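Local coordinates for thin, isoform D (Drosophila melanogaster, PDB 6XG7), which is probably a zinc-binding ubiquitin ligase of the RING type, whose C-terminal NHL repeats, the part described here, form a beta-propeller probably used for protein binding, at residues I116-P121 and R127-Q132; A99-R102 and Y106-A109; Y154-E159 and V200-S205; V165-S168 and F172-K175. All coordinates share one frame; numbering follows the deposited sequence. Where two conformers were deposited one is given.

Interaction 1 (I116-P121 and R127-Q132)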
loop_
_atom_site.group_PDB
_atom_site.type_symbol
_atom_site.label_atom_id
_atom_site.label_comp_id
_atom_site.label_asym_id
_atom_site.label_seq_id
_atom_site.Cartn_x
_atom_site.Cartn_y
_atom_site.Cartn_z
ATOM N N ILE A 116 -8.557 -7.020 10.210
ATOM C CA ILE A 116 -8.953 -6.570 8.882
ATOM C C ILE A 116 -10.458 -6.341 8.892
ATOM O O ILE A 116 -11.206 -7.136 9.479
ATOM C CB ILE A 116 -8.605 -7.636 7.819
ATOM C CG1 ILE A 116 -7.120 -8.025 7.856
ATOM C CG2 ILE A 116 -9.020 -7.147 6.428
ATOM C CD1 ILE A 116 -6.164 -6.887 7.740
ATOM N N GLN A 117 -10.904 -5.290 8.205
ATOM C CA GLN A 117 -12.328 -5.066 7.985
ATOM C C GLN A 117 -12.630 -5.019 6.492
ATOM O O GLN A 117 -11.844 -4.501 5.696
ATOM C CB GLN A 117 -12.829 -3.788 8.671
ATOM C CG GLN A 117 -12.714 -3.828 10.172
ATOM C CD GLN A 117 -13.459 -2.695 10.835
ATOM O OE1 GLN A 117 -14.666 -2.547 10.670
ATOM N NE2 GLN A 117 -12.735 -1.869 11.565
ATOM N N VAL A 118 -13.765 -5.603 6.131
ATOM C CA VAL A 118 -14.284 -5.579 4.777
ATOM C C VAL A 118 -15.578 -4.782 4.781
ATOM O O VAL A 118 -16.490 -5.065 5.565
ATOM C CB VAL A 118 -14.524 -7.000 4.239
ATOM C CG1 VAL A 118 -15.025 -6.941 2.819
ATOM C CG2 VAL A 118 -13.277 -7.857 4.351
ATOM N N LEU A 119 -15.661 -3.791 3.902
ATOM C CA LEU A 119 -16.838 -2.950 3.763
ATOM C C LEU A 119 -17.328 -3.028 2.324
ATOM O O LEU A 119 -16.546 -3.248 1.404
ATOM C CB LEU A 119 -16.515 -1.512 4.171
ATOM C CG LEU A 119 -15.946 -1.373 5.599
ATOM C CD1 LEU A 119 -14.436 -1.197 5.536
ATOM C CD2 LEU A 119 -16.598 -0.227 6.356
ATOM N N ASP A 120 -18.633 -2.882 2.141
ATOM C CA ASP A 120 -19.181 -3.014 0.798
ATOM C C ASP A 120 -18.817 -1.781 -0.024
ATOM O O ASP A 120 -18.163 -0.863 0.495
ATOM C CB ASP A 120 -20.676 -3.366 0.836
ATOM C CG ASP A 120 -21.590 -2.179 1.066
ATOM O OD1 ASP A 120 -21.136 -1.021 1.131
ATOM O OD2 ASP A 120 -22.811 -2.437 1.179
ATOM N N PRO A 121 -19.150 -1.753 -1.319
ATOM C CA PRO A 121 -18.704 -0.641 -2.173
ATOM C C PRO A 121 -19.262 0.704 -1.772
ATOM O O PRO A 121 -18.784 1.722 -2.283
ATOM C CB PRO A 121 -19.195 -1.049 -3.573
ATOM C CG PRO A 121 -19.319 -2.526 -3.508
ATOM C CD PRO A 121 -19.783 -2.822 -2.108
ATOM N N ARG A 127 -17.753 -7.285 7.436
ATOM C CA ARG A 127 -17.160 -8.258 8.342
ATOM C C ARG A 127 -15.806 -7.771 8.819
ATOM O O ARG A 127 -15.137 -6.961 8.165
ATOM C CB ARG A 127 -16.999 -9.626 7.679
ATOM C CG ARG A 127 -16.006 -9.658 6.548
ATOM C CD ARG A 127 -15.929 -11.043 5.924
ATOM N NE ARG A 127 -17.165 -11.381 5.220
ATOM C CZ ARG A 127 -17.412 -11.099 3.941
ATOM N NH1 ARG A 127 -16.511 -10.476 3.189
ATOM N NH2 ARG A 127 -18.576 -11.445 3.418
ATOM N N ALA A 128 -15.394 -8.322 9.954
ATOM C CA ALA A 128 -14.069 -8.133 10.508
ATOM C C ALA A 128 -13.484 -9.500 10.810
ATOM O O ALA A 128 -14.201 -10.437 11.170
ATOM C CB ALA A 128 -14.086 -7.298 11.799
ATOM N N PHE A 129 -12.174 -9.625 10.639
ATOM C CA PHE A 129 -11.499 -10.844 11.045
ATOM C C PHE A 129 -10.140 -10.502 11.616
ATOM O O PHE A 129 -9.491 -9.537 11.194
ATOM C CB PHE A 129 -11.408 -11.897 9.930
ATOM C CG PHE A 129 -10.652 -11.458 8.687
ATOM C CD1 PHE A 129 -11.298 -10.808 7.644
ATOM C CD2 PHE A 129 -9.311 -11.760 8.544
ATOM C CE1 PHE A 129 -10.607 -10.449 6.488
ATOM C CE2 PHE A 129 -8.623 -11.406 7.394
ATOM C CZ PHE A 129 -9.264 -10.752 6.372
ATOM N N GLY A 130 -9.729 -11.298 12.584
ATOM C CA GLY A 130 -8.441 -11.149 13.218
ATOM C C GLY A 130 -8.531 -10.490 14.584
ATOM O O GLY A 130 -9.491 -9.794 14.920
ATOM N N SER A 131 -7.514 -10.763 15.391
ATOM C CA SER A 131 -7.293 -10.092 16.659
ATOM C C SER A 131 -5.799 -10.179 16.941
ATOM O O SER A 131 -5.044 -10.800 16.188
ATOM C CB SER A 131 -8.128 -10.714 17.784
ATOM O OG SER A 131 -7.799 -12.079 17.971
ATOM N N GLN A 132 -5.374 -9.551 18.029
ATOM C CA GLN A 132 -3.951 -9.437 18.311
ATOM C C GLN A 132 -3.360 -10.774 18.747
ATOM O O GLN A 132 -3.910 -11.454 19.620
ATOM C CB GLN A 132 -3.720 -8.366 19.378
ATOM C CG GLN A 132 -2.264 -8.048 19.600
ATOM C CD GLN A 132 -1.675 -8.841 20.734
ATOM O OE1 GLN A 132 -2.301 -8.989 21.776
ATOM N NE2 GLN A 132 -0.471 -9.352 20.543
#
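Ile116 and Phe129 lie side by side across the two strands, the branched CB of the isoleucine resting over one face of the ring. Ile116 CB comes to 3.5 Å from Phe129 CZ, nearer the rim than the middle, a CH-pi contact; CG1 leans toward the CE2 side and CG2 toward CE1, straddling CZ. Phe129 can present this face because its CG sits between the backbone N and the carbonyl carbon (chi1 60°). At the ring's edge, near its plane, Val118 CG2 is 4.3 Å from Phe129 CE1. Next along, Arg127 CG runs alongside Val118 CB at 3.8 Å, and the chain bends at chi3 to bring NH1 within 3.9 Å of Val118 CG1.

Four backbone hydrogen bonds set this register. Ile116 and Phe129 exchange two, Val118 and Arg127 two more; Val118 N to Arg127 O is nearly straight (2.8 Å, 176°). Between them Gln117 and Ala128 form a non-hydrogen-bonded pair on the other face, where the Gln117 amide NE2 binds Glu91 O.

Further out, Phe129 meets the Phe166 ring and Ile116 packs on Ile107 and Ala109. With Phe129 replaced by alanine, a gap would probably open over Ile116 CB and Phe166 would be left without this ring neighbour. Such an antiparallel hairpin forms the outer two strands of a four-stranded propeller blade, as in other NHL domains.

Interaction 2 (A99-R102 and Y106-A109)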
loop_
_atom_site.group_PDB
_atom_site.type_symbol
_atom_site.label_atom_id
_atom_site.label_comp_id
_atom_site.label_asym_id
_atom_site.label_seq_id
_atom_site.Cartn_x
_atom_site.Cartn_y
_atom_site.Cartn_z
ATOM N N ALA A 99 -7.202 -1.385 0.465
ATOM C CA ALA A 99 -7.285 -1.942 -0.878
ATOM C C ALA A 99 -8.742 -1.968 -1.312
ATOM O O ALA A 99 -9.650 -1.949 -0.482
ATOM C CB ALA A 99 -6.712 -3.362 -0.939
ATOM N N VAL A 100 -8.955 -2.029 -2.622
ATOM C CA VAL A 100 -10.276 -2.232 -3.198
ATOM C C VAL A 100 -10.211 -3.494 -4.037
ATOM O O VAL A 100 -9.306 -3.645 -4.858
ATOM C CB VAL A 100 -10.748 -1.023 -4.031
ATOM C CG1 VAL A 100 -12.180 -1.268 -4.509
ATOM C CG2 VAL A 100 -10.672 0.263 -3.223
ATOM N N ASN A 101 -11.175 -4.397 -3.843
ATOM C CA ASN A 101 -11.134 -5.662 -4.553
ATOM C C ASN A 101 -11.938 -5.611 -5.856
ATOM O O ASN A 101 -12.476 -4.579 -6.265
ATOM C CB ASN A 101 -11.529 -6.827 -3.646
ATOM C CG ASN A 101 -13.014 -6.909 -3.377
ATOM O OD1 ASN A 101 -13.836 -6.177 -3.944
ATOM N ND2 ASN A 101 -13.377 -7.850 -2.522
ATOM N N ARG A 102 -12.020 -6.771 -6.512
ATOM C CA ARG A 102 -12.593 -6.873 -7.846
ATOM C C ARG A 102 -14.081 -6.552 -7.897
ATOM O O ARG A 102 -14.598 -6.276 -8.978
ATOM C CB ARG A 102 -12.368 -8.289 -8.388
ATOM N N TYR A 106 -14.099 -2.474 0.013
ATOM C CA TYR A 106 -12.943 -1.880 0.672
ATOM C C TYR A 106 -12.396 -2.849 1.710
ATOM O O TYR A 106 -13.150 -3.376 2.536
ATOM C CB TYR A 106 -13.323 -0.562 1.352
ATOM C CG TYR A 106 -13.786 0.497 0.388
ATOM C CD1 TYR A 106 -12.883 1.331 -0.221
ATOM C CD2 TYR A 106 -15.126 0.638 0.059
ATOM C CE1 TYR A 106 -13.293 2.295 -1.127
ATOM C CE2 TYR A 106 -15.547 1.594 -0.849
ATOM C CZ TYR A 106 -14.626 2.429 -1.437
ATOM O OH TYR A 106 -14.998 3.384 -2.359
ATOM N N ILE A 107 -11.096 -3.081 1.658
ATOM C CA ILE A 107 -10.391 -3.943 2.599
ATOM C C ILE A 107 -9.438 -3.048 3.378
ATOM O O ILE A 107 -8.550 -2.425 2.786
ATOM C CB ILE A 107 -9.598 -5.046 1.879
ATOM C CG1 ILE A 107 -10.378 -5.658 0.703
ATOM C CG2 ILE A 107 -9.087 -6.063 2.884
ATOM C CD1 ILE A 107 -11.657 -6.299 1.071
ATOM N N ILE A 108 -9.590 -3.009 4.704
ATOM C CA ILE A 108 -8.842 -2.086 5.555
ATOM C C ILE A 108 -8.028 -2.868 6.573
ATOM O O ILE A 108 -8.565 -3.736 7.280
ATOM C CB ILE A 108 -9.777 -1.108 6.292
ATOM C CG1 ILE A 108 -10.276 0.004 5.370
ATOM C CG2 ILE A 108 -9.050 -0.434 7.463
ATOM C CD1 ILE A 108 -11.278 -0.395 4.443
ATOM N N ALA A 109 -6.745 -2.534 6.675
ATOM C CA ALA A 109 -5.896 -3.048 7.745
ATOM C C ALA A 109 -6.018 -2.096 8.931
ATOM O O ALA A 109 -5.499 -0.972 8.912
ATOM C CB ALA A 109 -4.453 -3.189 7.276
#
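Val100 chi1 of -176° puts CG1 anti to the backbone N and CG2 beside it, and Tyr106 CG likewise stands beside its own N, with chi1 at -63°. Paired without hydrogen bonds, the two residues project side by side from one face of the sheet, and these torsions bring the valine methyl to the ring: Val100 CG2 meets the CD1-CE1 bond obliquely, 3.9 Å from Tyr106 CD1 and equally far from CE1.

On the other face Ala99 pairs with Ile107. Ile107 N donates to Ala99 O over 2.8 Å in a nearly linear bond, tilted 25° from the carbonyl plane, and Ala99 N returns a bond of 2.9 Å to Ile107 O. The small alanine brings little bulk to this face, its CB lying 4.4 Å from Ile107 CB. These are the first two strands of a propeller blade, the edge strand 98-100 turning back into 106-110 through a short loop.

Asn101 starts that loop. Its OD1 takes hydrogen bonds from Ile103 N and Gln105 N, the first closing an Asx turn, while ND2 lies 4.3 Å from Ile107 CD1 in simple packing. Beyond the hairpin, the Tyr106 ring meets Phe82 edge-to-face, Ile107 packs on Val145 and Thr147 of strand 142-147, and Val100 O is hydrogen-bonded to a tetraethylene glycol molecule, probably from the crystallisation liquor.

Interaction 3 (Y154-E159 and V200-S205)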
loop_
_atom_site.group_PDB
_atom_site.type_symbol
_atom_site.label_atom_id
_atom_site.label_comp_id
_atom_site.label_asym_id
_atom_site.label_seq_id
_atom_site.Cartn_x
_atom_site.Cartn_y
_atom_site.Cartn_z
ATOM N N TYR A 154 -4.335 -10.518 1.026
ATOM C CA TYR A 154 -2.952 -10.704 1.443
ATOM C C TYR A 154 -2.589 -9.559 2.376
ATOM O O TYR A 154 -2.744 -8.389 2.004
ATOM C CB TYR A 154 -2.004 -10.684 0.232
ATOM C CG TYR A 154 -2.268 -11.743 -0.821
ATOM C CD1 TYR A 154 -3.374 -11.659 -1.660
ATOM C CD2 TYR A 154 -1.420 -12.827 -0.970
ATOM C CE1 TYR A 154 -3.634 -12.615 -2.609
ATOM C CE2 TYR A 154 -1.676 -13.803 -1.916
ATOM C CZ TYR A 154 -2.779 -13.683 -2.737
ATOM O OH TYR A 154 -3.012 -14.665 -3.683
ATOM N N VAL A 155 -2.098 -9.894 3.568
ATOM C CA VAL A 155 -1.866 -8.938 4.643
ATOM C C VAL A 155 -0.404 -8.979 5.066
ATOM O O VAL A 155 0.137 -10.049 5.361
ATOM C CB VAL A 155 -2.733 -9.257 5.876
ATOM C CG1 VAL A 155 -2.462 -8.240 7.005
ATOM C CG2 VAL A 155 -4.183 -9.286 5.518
ATOM N N CYS A 156 0.192 -7.827 5.065
ATOM C CA CYS A 156 1.525 -7.657 5.770
ATOM C C CYS A 156 1.393 -7.506 7.317
ATOM O O CYS A 156 0.828 -6.541 7.855
ATOM C CB CYS A 156 2.232 -6.396 5.297
ATOM S SG CYS A 156 2.965 -6.543 3.701
ATOM N N ASP A 157 1.739 -8.579 7.990
ATOM C CA ASP A 157 1.535 -8.699 9.435
ATOM C C ASP A 157 2.864 -8.282 10.050
ATOM O O ASP A 157 3.747 -9.105 10.297
ATOM C CB ASP A 157 1.174 -10.154 9.723
ATOM C CG ASP A 157 0.870 -10.417 11.167
ATOM O OD1 ASP A 157 0.881 -9.460 11.966
ATOM O OD2 ASP A 157 0.616 -11.601 11.483
ATOM N N LYS A 158 3.004 -6.973 10.268
ATOM C CA LYS A 158 4.324 -6.347 10.329
ATOM C C LYS A 158 5.182 -6.930 11.445
ATOM O O LYS A 158 6.322 -7.346 11.206
ATOM C CB LYS A 158 4.169 -4.836 10.499
ATOM C CG LYS A 158 5.497 -4.115 10.553
ATOM C CD LYS A 158 5.321 -2.616 10.594
ATOM C CE LYS A 158 4.938 -2.095 11.971
ATOM N NZ LYS A 158 6.089 -2.013 12.929
ATOM N N GLU A 159 4.679 -6.928 12.677
ATOM C CA GLU A 159 5.514 -7.367 13.793
ATOM C C GLU A 159 5.572 -8.882 13.930
ATOM O O GLU A 159 6.326 -9.377 14.768
ATOM C CB GLU A 159 5.101 -6.678 15.096
ATOM C CG GLU A 159 5.557 -5.234 15.157
ATOM C CD GLU A 159 7.039 -5.091 14.917
ATOM O OE1 GLU A 159 7.820 -5.756 15.630
ATOM O OE2 GLU A 159 7.402 -4.353 13.969
ATOM N N VAL A 200 3.661 -12.103 -5.334
ATOM C CA VAL A 200 3.385 -11.302 -4.151
ATOM C C VAL A 200 4.627 -10.466 -3.873
ATOM O O VAL A 200 5.700 -10.995 -3.570
ATOM C CB VAL A 200 3.025 -12.186 -2.951
ATOM C CG1 VAL A 200 2.701 -11.316 -1.757
ATOM C CG2 VAL A 200 1.884 -13.099 -3.315
ATOM N N ILE A 201 4.479 -9.155 -4.002
ATOM C CA ILE A 201 5.575 -8.195 -3.949
ATOM C C ILE A 201 5.493 -7.497 -2.600
ATOM O O ILE A 201 4.491 -6.846 -2.300
ATOM C CB ILE A 201 5.450 -7.186 -5.101
ATOM C CG1 ILE A 201 5.451 -7.907 -6.456
ATOM C CG2 ILE A 201 6.538 -6.127 -4.999
ATOM C CD1 ILE A 201 4.695 -7.132 -7.523
ATOM N N VAL A 202 6.527 -7.646 -1.783
ATOM C CA VAL A 202 6.517 -7.192 -0.394
ATOM C C VAL A 202 7.643 -6.193 -0.170
ATOM O O VAL A 202 8.800 -6.472 -0.506
ATOM C CB VAL A 202 6.661 -8.382 0.576
ATOM C CG1 VAL A 202 6.666 -7.887 2.030
ATOM C CG2 VAL A 202 5.560 -9.418 0.322
ATOM N N SER A 203 7.316 -5.034 0.404
ATOM C CA SER A 203 8.365 -4.094 0.801
ATOM C C SER A 203 8.902 -4.530 2.156
ATOM O O SER A 203 8.213 -4.463 3.178
ATOM C CB SER A 203 7.919 -2.636 0.825
ATOM O OG SER A 203 6.856 -2.422 1.728
ATOM N N ASP A 204 10.140 -5.004 2.147
ATOM C CA ASP A 204 10.798 -5.586 3.309
ATOM C C ASP A 204 11.633 -4.475 3.934
ATOM O O ASP A 204 12.844 -4.383 3.747
ATOM C CB ASP A 204 11.635 -6.768 2.841
ATOM C CG ASP A 204 12.259 -7.539 3.982
ATOM O OD1 ASP A 204 11.912 -7.247 5.148
ATOM O OD2 ASP A 204 13.108 -8.424 3.707
ATOM N N SER A 205 10.944 -3.598 4.676
ATOM C CA SER A 205 11.458 -2.253 4.924
ATOM C C SER A 205 12.823 -2.254 5.601
ATOM O O SER A 205 13.738 -1.553 5.155
ATOM C CB SER A 205 10.442 -1.448 5.719
ATOM O OG SER A 205 9.201 -1.476 5.041
#
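Tyr154 and Val200 touch through one methyl and the CD2-CE2 bond of a ring, met obliquely, with no hydrogen bond joining the two strands. Val200 chi1 of -178° puts CG1 anti to the backbone N and CG2 beside it, turned at the tyrosine, 3.9 Å from Tyr154 CE2 and 4.1 Å from Tyr154 CD2. The tyrosine's CG takes the position beside its own N (chi1 -59°), and its far end is fixed by the hydrogen bond of Tyr154 OH to Asp148 OD2. A second, looser meeting, Cys156 SG at 4.3 Å from Val202 CG1, is provisional, since the cysteine was modelled in two conformers.

Asp157 and Asp204, at matching places in successive repeats, each form a salt bridge, with Arg162 and Arg209 respectively.

The contact is thus apolar packing between second strands of adjacent propeller blades, 153-157 and 199-204. Strand 162-166 adds Val163 against Val202, strand 209-214 brings Phe213 to the same valine, and Ile192 of strand 185-194 packs on Cys156.

Interaction 4 (V165-S168 and F172-K175)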
loop_
_atom_site.group_PDB
_atom_site.type_symbol
_atom_site.label_atom_id
_atom_site.label_comp_id
_atom_site.label_asym_id
_atom_site.label_seq_id
_atom_site.Cartn_x
_atom_site.Cartn_y
_atom_site.Cartn_z
ATOM N N VAL A 165 -2.525 -14.931 4.214
ATOM C CA VAL A 165 -3.427 -15.003 3.072
ATOM C C VAL A 165 -4.765 -15.556 3.547
ATOM O O VAL A 165 -4.814 -16.551 4.286
ATOM C CB VAL A 165 -2.854 -15.876 1.934
ATOM C CG1 VAL A 165 -3.746 -15.795 0.708
ATOM C CG2 VAL A 165 -1.421 -15.453 1.603
ATOM N N PHE A 166 -5.850 -14.924 3.092
ATOM C CA PHE A 166 -7.206 -15.227 3.516
ATOM C C PHE A 166 -8.120 -15.290 2.304
ATOM O O PHE A 166 -7.887 -14.625 1.290
ATOM C CB PHE A 166 -7.752 -14.130 4.458
ATOM C CG PHE A 166 -6.902 -13.912 5.655
ATOM C CD1 PHE A 166 -5.812 -13.058 5.608
ATOM C CD2 PHE A 166 -7.145 -14.609 6.832
ATOM C CE1 PHE A 166 -5.002 -12.897 6.716
ATOM C CE2 PHE A 166 -6.332 -14.432 7.921
ATOM C CZ PHE A 166 -5.264 -13.586 7.857
ATOM N N GLN A 167 -9.189 -16.065 2.431
ATOM C CA GLN A 167 -10.302 -15.910 1.513
ATOM C C GLN A 167 -10.965 -14.553 1.741
ATOM O O GLN A 167 -10.725 -13.868 2.743
ATOM C CB GLN A 167 -11.341 -17.010 1.739
ATOM C CG GLN A 167 -10.829 -18.400 1.464
ATOM C CD GLN A 167 -11.908 -19.437 1.625
ATOM O OE1 GLN A 167 -13.032 -19.240 1.174
ATOM N NE2 GLN A 167 -11.582 -20.547 2.273
ATOM N N SER A 168 -11.834 -14.166 0.811
ATOM C CA SER A 168 -12.460 -12.855 0.917
ATOM C C SER A 168 -13.348 -12.730 2.154
ATOM O O SER A 168 -13.648 -11.606 2.560
ATOM C CB SER A 168 -13.246 -12.533 -0.352
ATOM O OG SER A 168 -14.376 -13.379 -0.461
ATOM N N PHE A 172 -8.737 -18.329 6.976
ATOM C CA PHE A 172 -7.292 -18.453 6.814
ATOM C C PHE A 172 -6.950 -19.443 5.709
ATOM O O PHE A 172 -7.482 -20.559 5.662
ATOM C CB PHE A 172 -6.667 -18.921 8.123
ATOM C CG PHE A 172 -5.162 -19.071 8.066
ATOM C CD1 PHE A 172 -4.323 -17.956 8.147
ATOM C CD2 PHE A 172 -4.583 -20.326 7.956
ATOM C CE1 PHE A 172 -2.944 -18.092 8.101
ATOM C CE2 PHE A 172 -3.194 -20.457 7.898
ATOM C CZ PHE A 172 -2.383 -19.342 7.975
ATOM N N VAL A 173 -6.054 -19.024 4.820
ATOM C CA VAL A 173 -5.551 -19.853 3.731
ATOM C C VAL A 173 -4.121 -20.310 3.995
ATOM O O VAL A 173 -3.812 -21.495 3.861
ATOM C CB VAL A 173 -5.668 -19.124 2.374
ATOM C CG1 VAL A 173 -4.979 -19.918 1.262
ATOM C CG2 VAL A 173 -7.130 -18.879 2.056
ATOM N N GLY A 174 -3.226 -19.382 4.338
ATOM C CA GLY A 174 -1.830 -19.740 4.527
ATOM C C GLY A 174 -1.008 -18.527 4.897
ATOM O O GLY A 174 -1.528 -17.426 5.060
ATOM N N LYS A 175 0.295 -18.743 5.048
ATOM C CA LYS A 175 1.182 -17.670 5.471
ATOM C C LYS A 175 2.594 -18.007 5.029
ATOM O O LYS A 175 2.910 -19.167 4.748
ATOM C CB LYS A 175 1.142 -17.480 6.991
ATOM C CG LYS A 175 1.707 -18.663 7.788
ATOM C CD LYS A 175 1.584 -18.423 9.297
ATOM C CE LYS A 175 2.262 -19.513 10.130
ATOM N NZ LYS A 175 1.491 -20.773 10.082
HETATM O O HOH W 1 -9.107 -21.395 3.546
#
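Val173 lies across the hairpin from Val165, and its side chain can be followed outward from the backbone. Its CB lies 3.3 Å from Val165 O and 4.2 Å from Val165 CG1. From there the branches part: a chi1 of 173° puts CG1 anti to the backbone N, and CG2, beside that N, reaches over the start of the turn: it stands 3.5 Å from Gln167 N and 3.8 Å from Gln167 CG, the two side chains crossing at about a right angle.

Val173 takes this place because of a classic beta bulge, in which it and Gly174 both face Val165. Val165 O accepts from Val173 N at 2.8 Å and from Gly174 N at 3.2 Å, both donors coming from the same face of its carbonyl plane, and Val165 N donates to Gly174 O. On the side of the sheet bearing the aromatics, Phe166 CE2 meets the edge of the Phe172 ring at CD1, 4.1 Å away. A water bridges the turn, accepting from Gln167 NE2 (2.9 Å) and donating to Phe172 O.

The hairpin closes the outer part of its blade: strand 153-157 flanks 162-166, with Tyr154 against Val165, while Phe152 touches both Val173 and Gln167, and Lys175 forms a salt bridge with Asp136.

Along the chain the order is interaction 2, interaction 1, then interaction 4, which falls within the span bridged by interaction 3. Interactions 2 and 1, with centres about 10 Å apart, share one four-stranded blade, where strands 106-110 and 115-119 are neighbours and Leu119 CD1 packs on Ile108 CD1 at 3.4 Å. Interactions 3 and 4, about 14 Å apart, meet on the adjoining strands 153-157 and 162-166 of the next blade, and interaction 3 reaches onward to a third. Ile116 CD1 against Val155 CG2, at 3.8 Å, links interactions 1 and 3. Backbone hydrogen bonds knit the strands within each blade, while the contacts between blades described here are largely apolar.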